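Local coordinates for putative peptidyl-arginine deiminase family protein (Campylobacter jejuni subsp. jejuni serotype O:2, PDB 6B2W) that probably hydrolyses agmatine to N-carbamoylputrescine as an agmatine deiminase of polyamine biosynthesis, at residues T219-I224 / L251-P256. The protein carries 1 engineered substitution. Residues are numbered along the deposited sequence; the frame is centred on the assembly and turned at random.
Sequences TIAHCI and LELPIP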
# COMPACT_ATOMS: atom_id res chain seq x y z
N THR A 219 14.50 10.58 -1.07
CA THR A 219 15.04 9.22 -1.05
C THR A 219 14.02 8.16 -1.46
O THR A 219 12.93 8.10 -0.90
CB THR A 219 15.59 8.87 0.34
OG1 THR A 219 16.34 9.98 0.85
CG2 THR A 219 16.49 7.65 0.29
N ILE A 220 14.39 7.34 -2.44
CA ILE A 220 13.59 6.19 -2.85
C ILE A 220 14.26 4.90 -2.37
O ILE A 220 15.44 4.67 -2.66
CB ILE A 220 13.43 6.11 -4.38
CG1 ILE A 220 12.55 7.26 -4.88
CG2 ILE A 220 12.83 4.77 -4.79
CD1 ILE A 220 12.51 7.41 -6.39
N ALA A 221 13.52 4.07 -1.64
CA ALA A 221 13.99 2.74 -1.25
C ALA A 221 13.41 1.73 -2.23
O ALA A 221 12.19 1.67 -2.38
CB ALA A 221 13.57 2.41 0.16
N HIS A 222 14.28 0.94 -2.87
CA HIS A 222 13.86 0.04 -3.95
C HIS A 222 14.49 -1.36 -3.86
O HIS A 222 15.58 -1.52 -3.31
CB HIS A 222 14.19 0.65 -5.31
CG HIS A 222 15.65 0.68 -5.62
ND1 HIS A 222 16.28 -0.31 -6.36
CD2 HIS A 222 16.62 1.57 -5.31
CE1 HIS A 222 17.56 -0.03 -6.47
NE2 HIS A 222 17.80 1.11 -5.84
N CYS A 223 13.79 -2.34 -4.43
CA CYS A 223 14.24 -3.73 -4.44
C CYS A 223 15.36 -4.01 -5.45
O CYS A 223 15.46 -3.36 -6.49
CB CYS A 223 13.06 -4.67 -4.75
SG CYS A 223 11.64 -4.54 -3.63
N ILE A 224 16.19 -5.00 -5.11
CA ILE A 224 17.21 -5.55 -6.01
C ILE A 224 17.40 -7.01 -5.64
O ILE A 224 16.89 -7.47 -4.63
CB ILE A 224 18.57 -4.84 -5.86
CG1 ILE A 224 18.98 -4.79 -4.39
CG2 ILE A 224 18.53 -3.45 -6.47
CD1 ILE A 224 20.41 -4.37 -4.17
N LEU A 251 18.16 3.83 -1.74
CA LEU A 251 18.45 2.89 -0.65
C LEU A 251 18.00 1.51 -1.12
O LEU A 251 16.87 1.35 -1.56
CB LEU A 251 17.70 3.31 0.62
CG LEU A 251 18.09 2.64 1.94
CD1 LEU A 251 17.78 3.55 3.12
CD2 LEU A 251 17.40 1.29 2.11
N GLU A 252 18.89 0.52 -1.03
CA GLU A 252 18.62 -0.79 -1.62
C GLU A 252 17.99 -1.78 -0.64
O GLU A 252 18.43 -1.90 0.50
CB GLU A 252 19.90 -1.36 -2.25
CG GLU A 252 20.37 -0.54 -3.45
CD GLU A 252 21.47 -1.22 -4.26
OE1 GLU A 252 22.22 -2.05 -3.70
OE2 GLU A 252 21.57 -0.91 -5.47
N LEU A 253 16.96 -2.47 -1.11
CA LEU A 253 16.21 -3.45 -0.32
C LEU A 253 16.35 -4.83 -0.96
O LEU A 253 15.46 -5.27 -1.69
CB LEU A 253 14.74 -3.05 -0.24
CG LEU A 253 14.43 -1.69 0.39
CD1 LEU A 253 12.99 -1.30 0.14
CD2 LEU A 253 14.74 -1.70 1.88
N PRO A 254 17.49 -5.52 -0.72
CA PRO A 254 17.70 -6.83 -1.34
C PRO A 254 16.61 -7.83 -0.96
O PRO A 254 16.32 -7.99 0.22
CB PRO A 254 19.06 -7.27 -0.80
CG PRO A 254 19.25 -6.49 0.45
CD PRO A 254 18.59 -5.17 0.20
N ILE A 255 16.02 -8.48 -1.96
CA ILE A 255 14.97 -9.46 -1.70
C ILE A 255 15.53 -10.68 -0.97
O ILE A 255 16.74 -10.95 -1.05
CB ILE A 255 14.26 -9.93 -2.99
CG1 ILE A 255 15.23 -10.64 -3.95
CG2 ILE A 255 13.58 -8.75 -3.67
CD1 ILE A 255 14.55 -11.38 -5.08
N PRO A 256 14.66 -11.42 -0.25
CA PRO A 256 15.13 -12.63 0.41
C PRO A 256 15.43 -13.75 -0.58
O PRO A 256 15.04 -13.68 -1.75
CB PRO A 256 13.95 -13.04 1.31
CG PRO A 256 13.03 -11.87 1.33
CD PRO A 256 13.24 -11.16 0.03
O HOH W 1 20.34 1.85 -5.94
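H222 is held by the neighbouring strand through both its backbone N and its backbone O. Its N donates to L251 O at 2.9 Å, and its O accepts L253 N at 2.8 Å. These are the bonds of a parallel pair, H222 bonding to the residues on either side of E252. L251 N also reaches I220 O, and I255 N binds I224 O at 3.0 Å.

On one face of the sheet the H222 ring lies beside the E252 side chain, with ring and carboxylate planes 87° apart. Chi1 of 71° sets CG between the backbone N and carbonyl carbon. In this pose ND1 donates to C223 O, from above that carbonyl's plane. NE2 meets a water in the ring plane at 2.6 Å, and the water donates to E252 OE2. I224 crosses E252 at about a right angle, and I224 CD1 lies against E252 CB at 3.6 Å. On the other face, L253 CD1 packs on A221 CB at 3.8 Å.

Strands 219-224 and 249-254 run parallel, joined by helix 233-244 in a beta-alpha-beta unit. M239, K240 and L243 of that helix touch H222, and K240 forms a salt bridge with E252. Helix 289-300 touches L251 and P254.

Both ring nitrogens of H222 thus have polar partners in a buried setting. The E252 carboxylate, shared between K240 and the water, may polarise the imidazole through that water, though K240 offsets part of its charge.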